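Local coordinates for protein type-2Aa cytolytic delta-endotoxin (Bacillus thuringiensis serovar kyushuensis, PDB 1CBY) that kills dipteran larvae by making pores in the epithelial cell membrane of the insect midgut, at residues 156-161 with 166-171; 140-145 with 189-194. All coordinates share one frame; numbering follows the deposited sequence.

Contact 1. Residues 156-161 with 166-171; sequences FWHSLS and SYYYNI
Ser166, Tyr168 and His158 meet on one face of an antiparallel beta hairpin, in which strand 165-175 runs back along the short strand 155-158. Phe156 and Tyr168 form a hydrogen-bonded pair joined in both directions, Phe156 N to Tyr168 O at 3.0 Å and Tyr168 N to Phe156 O at 2.7 Å. At the next hydrogen-bonded pair, His158 N donates to Ser166 O at 3.1 Å from well above the carbonyl plane, and the return bond from Ser166 N to His158 O is weak. The side chains add an aromatic cluster. His158 CG lies between the backbone N and the carbonyl carbon (chi1 65°), which brings the end of the imidazole toward Ser166 and Tyr168. The His158 and Tyr168 side chains cross at about a right angle, their ring planes inclined at 46°, with His158 NE2 over one face of the phenol ring, offset toward the rim. Ser166 CB sits over a face of the imidazole in a CH-pi contact, while Ser166 OG is bonded to Asn164 in the turn. Phe156 lies alongside Tyr168 and meets it rim to rim, the planes only 20° apart. Trp157 and Tyr167 occupy the other face as the non-hydrogen-bonded pair, with Trp157 CZ3 against Tyr167 CD2. A bond in the ring plane helps to set the imidazole's rotation: His158 ND1 and Ser159 OG are 2.9 Å apart, and either could be the donor.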
loop_
_atom_site.group_PDB
_atom_site.type_symbol
_atom_site.label_atom_id
_atom_site.label_comp_id
_atom_site.label_asym_id
_atom_site.label_seq_id
_atom_site.Cartn_x
_atom_site.Cartn_y
_atom_site.Cartn_z
ATOM N N PHE A 156 1.865 13.628 -11.657
ATOM C CA PHE A 156 1.908 14.999 -12.152
ATOM C C PHE A 156 1.065 15.134 -13.412
ATOM O O PHE A 156 1.413 14.582 -14.458
ATOM C CB PHE A 156 3.352 15.400 -12.467
ATOM C CG PHE A 156 3.493 16.793 -13.022
ATOM C CD1 PHE A 156 3.253 17.903 -12.220
ATOM C CD2 PHE A 156 3.881 16.993 -14.341
ATOM C CE1 PHE A 156 3.401 19.188 -12.724
ATOM C CE2 PHE A 156 4.031 18.275 -14.854
ATOM C CZ PHE A 156 3.792 19.373 -14.045
ATOM N N TRP A 157 -0.034 15.875 -13.311
ATOM C CA TRP A 157 -0.922 16.088 -14.449
ATOM C C TRP A 157 -0.375 17.183 -15.355
ATOM O O TRP A 157 0.529 17.926 -14.972
ATOM C CB TRP A 157 -2.318 16.493 -13.976
ATOM C CG TRP A 157 -2.919 15.589 -12.941
ATOM C CD1 TRP A 157 -2.751 15.671 -11.588
ATOM C CD2 TRP A 157 -3.841 14.508 -13.167
ATOM N NE1 TRP A 157 -3.517 14.722 -10.960
ATOM C CE2 TRP A 157 -4.194 13.994 -11.900
ATOM C CE3 TRP A 157 -4.404 13.932 -14.311
ATOM C CZ2 TRP A 157 -5.088 12.930 -11.744
ATOM C CZ3 TRP A 157 -5.292 12.874 -14.158
ATOM C CH2 TRP A 157 -5.626 12.385 -12.880
ATOM N N HIS A 158 -0.924 17.260 -16.561
ATOM C CA HIS A 158 -0.537 18.262 -17.544
ATOM C C HIS A 158 -1.364 18.091 -18.815
ATOM O O HIS A 158 -2.189 17.179 -18.905
ATOM C CB HIS A 158 0.962 18.193 -17.853
ATOM C CG HIS A 158 1.394 16.923 -18.515
ATOM N ND1 HIS A 158 1.341 16.773 -19.879
ATOM C CD2 HIS A 158 1.996 15.838 -17.967
ATOM C CE1 HIS A 158 1.915 15.614 -20.134
ATOM N NE2 HIS A 158 2.328 15.011 -19.009
ATOM N N SER A 159 -1.187 19.009 -19.761
ATOM C CA SER A 159 -1.906 18.996 -21.034
ATOM C C SER A 159 -3.414 18.767 -20.908
ATOM O O SER A 159 -4.073 18.382 -21.874
ATOM C CB SER A 159 -1.293 17.955 -21.967
ATOM O OG SER A 159 0.099 18.187 -22.115
ATOM N N LEU A 160 -3.966 19.061 -19.735
ATOM C CA LEU A 160 -5.390 18.860 -19.498
ATOM C C LEU A 160 -6.258 19.617 -20.487
ATOM O O LEU A 160 -5.979 20.767 -20.828
ATOM C CB LEU A 160 -5.769 19.251 -18.067
ATOM C CG LEU A 160 -5.088 18.479 -16.936
ATOM C CD1 LEU A 160 -5.732 18.843 -15.606
ATOM C CD2 LEU A 160 -5.189 16.982 -17.184
ATOM N N SER A 161 -7.310 18.951 -20.948
ATOM C CA SER A 161 -8.250 19.528 -21.899
ATOM C C SER A 161 -9.577 18.807 -21.716
ATOM O O SER A 161 -9.689 17.897 -20.893
ATOM C CB SER A 161 -7.751 19.324 -23.332
ATOM O OG SER A 161 -6.451 19.859 -23.518
ATOM N N SER A 166 -3.453 14.135 -19.552
ATOM C CA SER A 166 -2.123 13.541 -19.518
ATOM C C SER A 166 -1.555 13.627 -18.117
ATOM O O SER A 166 -1.980 14.469 -17.323
ATOM C CB SER A 166 -1.197 14.271 -20.484
ATOM O OG SER A 166 -1.657 14.141 -21.816
ATOM N N TYR A 167 -0.621 12.739 -17.798
ATOM C CA TYR A 167 0.005 12.743 -16.482
ATOM C C TYR A 167 1.232 11.848 -16.392
ATOM O O TYR A 167 1.455 10.988 -17.241
ATOM C CB TYR A 167 -1.004 12.380 -15.377
ATOM C CG TYR A 167 -1.702 11.038 -15.524
ATOM C CD1 TYR A 167 -1.131 9.871 -15.014
ATOM C CD2 TYR A 167 -2.953 10.943 -16.139
ATOM C CE1 TYR A 167 -1.787 8.647 -15.109
ATOM C CE2 TYR A 167 -3.618 9.724 -16.239
ATOM C CZ TYR A 167 -3.028 8.579 -15.721
ATOM O OH TYR A 167 -3.681 7.369 -15.813
ATOM N N TYR A 168 2.053 12.106 -15.386
ATOM C CA TYR A 168 3.250 11.325 -15.145
ATOM C C TYR A 168 2.972 10.514 -13.897
ATOM O O TYR A 168 2.329 11.007 -12.968
ATOM C CB TYR A 168 4.444 12.243 -14.903
ATOM C CG TYR A 168 4.830 13.076 -16.101
ATOM C CD1 TYR A 168 4.820 12.536 -17.384
ATOM C CD2 TYR A 168 5.230 14.402 -15.951
ATOM C CE1 TYR A 168 5.200 13.292 -18.485
ATOM C CE2 TYR A 168 5.612 15.167 -17.047
ATOM C CZ TYR A 168 5.597 14.605 -18.308
ATOM O OH TYR A 168 5.996 15.345 -19.397
ATOM N N TYR A 169 3.417 9.264 -13.886
ATOM C CA TYR A 169 3.218 8.404 -12.730
ATOM C C TYR A 169 4.531 7.683 -12.478
ATOM O O TYR A 169 5.011 6.948 -13.334
ATOM C CB TYR A 169 2.095 7.416 -13.004
ATOM C CG TYR A 169 1.469 6.851 -11.755
ATOM C CD1 TYR A 169 2.142 5.909 -10.977
ATOM C CD2 TYR A 169 0.193 7.242 -11.357
ATOM C CE1 TYR A 169 1.558 5.367 -9.833
ATOM C CE2 TYR A 169 -0.400 6.703 -10.213
ATOM C CZ TYR A 169 0.291 5.767 -9.461
ATOM O OH TYR A 169 -0.291 5.217 -8.351
ATOM N N ASN A 170 5.123 7.928 -11.316
ATOM C CA ASN A 170 6.402 7.325 -10.965
ATOM C C ASN A 170 6.223 6.244 -9.917
ATOM O O ASN A 170 5.585 6.464 -8.881
ATOM C CB ASN A 170 7.366 8.388 -10.446
ATOM C CG ASN A 170 7.504 9.566 -11.393
ATOM O OD1 ASN A 170 7.585 9.394 -12.613
ATOM N ND2 ASN A 170 7.524 10.771 -10.836
ATOM N N ILE A 171 6.830 5.092 -10.182
ATOM C CA ILE A 171 6.766 3.914 -9.319
ATOM C C ILE A 171 8.184 3.373 -9.141
ATOM O O ILE A 171 9.031 3.551 -10.018
ATOM C CB ILE A 171 5.920 2.792 -9.988
ATOM C CG1 ILE A 171 4.491 3.268 -10.237
ATOM C CG2 ILE A 171 5.897 1.542 -9.122
ATOM C CD1 ILE A 171 3.679 2.325 -11.101
#

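Contact 2. Residues 140-145 with 189-194; sequences KGTFTN and LAFEVS
Where helix 129-141 gives way to the loop that follows it, Thr142 and Phe143 pack onto strand 183-195 in the layer between helices and sheet of this cytolytic toxin. Both touches are apolar and buried, and no hydrogen bond crosses between the segments. Thr142 reaches in with its methyl: CG2, anti to the backbone N, lies 3.7 Å from Phe191 CD2, and the two side chains cross at about a right angle. The branching at CB turns OG1 the other way, back to Thr138 O in the helix. Two residues along the strand, Val193 meets Phe143 obliquely, with Phe143 CE1 at 3.9 Å from Val193 CG2 and 4.1 Å from Val193 CG1, so that one ring carbon rests against both methyls. Thr142 CG2 also lies over a face of the Phe143 ring, offset toward the rim, linking the two touches. Behind them the backbone is drawn together by Lys140 O, which accepts from Phe143 N, Thr144 N and Thr144 OG1, the last at 2.7 Å. Phe143 also packs against Ile107, Met110 and Leu114 of helix 107-122, Thr142 touches Ile171 of strand 165-175, and Phe191 leans on Val215 and Met217 of strand 210-225.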
loop_
_atom_site.group_PDB
_atom_site.type_symbol
_atom_site.label_atom_id
_atom_site.label_comp_id
_atom_site.label_asym_id
_atom_site.label_seq_id
_atom_site.Cartn_x
_atom_site.Cartn_y
_atom_site.Cartn_z
ATOM N N LYS A 140 -2.637 -1.415 -11.710
ATOM C CA LYS A 140 -4.038 -1.019 -11.764
ATOM C C LYS A 140 -4.199 0.393 -11.196
ATOM O O LYS A 140 -4.954 1.207 -11.730
ATOM C CB LYS A 140 -4.906 -1.985 -10.951
ATOM C CG LYS A 140 -5.078 -3.367 -11.542
ATOM C CD LYS A 140 -6.002 -4.191 -10.658
ATOM C CE LYS A 140 -6.279 -5.569 -11.226
ATOM N NZ LYS A 140 -7.158 -6.340 -10.303
ATOM N N GLY A 141 -3.468 0.674 -10.120
ATOM C CA GLY A 141 -3.532 1.973 -9.471
ATOM C C GLY A 141 -2.987 3.107 -10.320
ATOM O O GLY A 141 -3.209 4.275 -10.017
ATOM N N THR A 142 -2.261 2.760 -11.375
ATOM C CA THR A 142 -1.695 3.752 -12.272
ATOM C C THR A 142 -2.776 4.276 -13.221
ATOM O O THR A 142 -2.616 5.331 -13.830
ATOM C CB THR A 142 -0.527 3.140 -13.084
ATOM O OG1 THR A 142 0.497 2.700 -12.182
ATOM C CG2 THR A 142 0.063 4.150 -14.060
ATOM N N PHE A 143 -3.887 3.551 -13.329
ATOM C CA PHE A 143 -4.961 3.961 -14.228
ATOM C C PHE A 143 -6.326 4.106 -13.566
ATOM O O PHE A 143 -7.214 4.742 -14.128
ATOM C CB PHE A 143 -5.071 2.983 -15.408
ATOM C CG PHE A 143 -3.786 2.801 -16.171
ATOM C CD1 PHE A 143 -3.425 3.685 -17.183
ATOM C CD2 PHE A 143 -2.920 1.759 -15.857
ATOM C CE1 PHE A 143 -2.222 3.537 -17.866
ATOM C CE2 PHE A 143 -1.717 1.605 -16.534
ATOM C CZ PHE A 143 -1.367 2.499 -17.541
ATOM N N THR A 144 -6.501 3.501 -12.394
ATOM C CA THR A 144 -7.777 3.558 -11.683
ATOM C C THR A 144 -7.614 4.122 -10.275
ATOM O O THR A 144 -6.512 4.142 -9.719
ATOM C CB THR A 144 -8.475 2.149 -11.594
ATOM O OG1 THR A 144 -7.577 1.182 -11.029
ATOM C CG2 THR A 144 -8.926 1.672 -12.970
ATOM N N ASN A 145 -8.725 4.581 -9.708
ATOM C CA ASN A 145 -8.741 5.152 -8.369
ATOM C C ASN A 145 -7.819 6.352 -8.240
ATOM O O ASN A 145 -7.274 6.615 -7.167
ATOM C CB ASN A 145 -8.399 4.095 -7.319
ATOM C CG ASN A 145 -9.522 3.103 -7.109
ATOM O OD1 ASN A 145 -10.702 3.445 -7.223
ATOM N ND2 ASN A 145 -9.165 1.864 -6.800
ATOM N N LEU A 189 10.332 2.749 -12.324
ATOM C CA LEU A 189 9.361 2.708 -13.412
ATOM C C LEU A 189 8.547 3.998 -13.514
ATOM O O LEU A 189 7.972 4.455 -12.529
ATOM C CB LEU A 189 8.413 1.528 -13.185
ATOM C CG LEU A 189 7.245 1.326 -14.144
ATOM C CD1 LEU A 189 7.763 0.853 -15.492
ATOM C CD2 LEU A 189 6.287 0.308 -13.552
ATOM N N ALA A 190 8.473 4.571 -14.708
ATOM C CA ALA A 190 7.709 5.796 -14.905
ATOM C C ALA A 190 6.869 5.708 -16.165
ATOM O O ALA A 190 7.364 5.355 -17.238
ATOM C CB ALA A 190 8.636 6.992 -14.977
ATOM N N PHE A 191 5.586 6.002 -16.021
ATOM C CA PHE A 191 4.655 5.970 -17.133
ATOM C C PHE A 191 4.247 7.381 -17.537
ATOM O O PHE A 191 3.978 8.224 -16.681
ATOM C CB PHE A 191 3.373 5.230 -16.736
ATOM C CG PHE A 191 3.524 3.746 -16.607
ATOM C CD1 PHE A 191 3.792 2.958 -17.724
ATOM C CD2 PHE A 191 3.334 3.123 -15.379
ATOM C CE1 PHE A 191 3.865 1.570 -17.618
ATOM C CE2 PHE A 191 3.404 1.736 -15.262
ATOM C CZ PHE A 191 3.670 0.959 -16.387
ATOM N N GLU A 192 4.214 7.637 -18.837
ATOM C CA GLU A 192 3.753 8.919 -19.349
ATOM C C GLU A 192 2.428 8.535 -19.987
ATOM O O GLU A 192 2.405 7.895 -21.037
ATOM C CB GLU A 192 4.707 9.478 -20.399
ATOM C CG GLU A 192 6.053 9.914 -19.844
ATOM C CD GLU A 192 6.884 10.696 -20.850
ATOM O OE1 GLU A 192 6.359 11.037 -21.935
ATOM O OE2 GLU A 192 8.064 10.979 -20.551
ATOM N N VAL A 193 1.332 8.848 -19.308
ATOM C CA VAL A 193 -0.005 8.499 -19.781
ATOM C C VAL A 193 -0.775 9.653 -20.429
ATOM O O VAL A 193 -0.714 10.793 -19.969
ATOM C CB VAL A 193 -0.848 7.938 -18.613
ATOM C CG1 VAL A 193 -2.204 7.436 -19.109
ATOM C CG2 VAL A 193 -0.081 6.839 -17.902
ATOM N N SER A 194 -1.516 9.334 -21.483
ATOM C CA SER A 194 -2.336 10.301 -22.199
ATOM C C SER A 194 -3.646 9.583 -22.534
ATOM O O SER A 194 -3.625 8.444 -23.017
ATOM C CB SER A 194 -1.624 10.756 -23.476
ATOM O OG SER A 194 -2.408 11.673 -24.222
#

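Overall arrangement
Following the chain from the N terminus, helix 129-141 leads into residues 140-145, the first half of contact 2. The chain then enters strand 155-158, turns, and returns as strand 165-175, so contact 1 closes a short hairpin. Strand 183-195 then comes back to residues 140-145, and contact 2 closes a larger loop that holds contact 1. The two centres are 9 Å apart and are joined through the sheet: strands 165-175 and 183-195 are antiparallel neighbours, with Ile171 N 2.7 Å from Leu189 O. A second tie is Tyr167 OH, which bonds to Thr142 O. Together they connect the hairpin, the adjoining strand and the helix end packed on them.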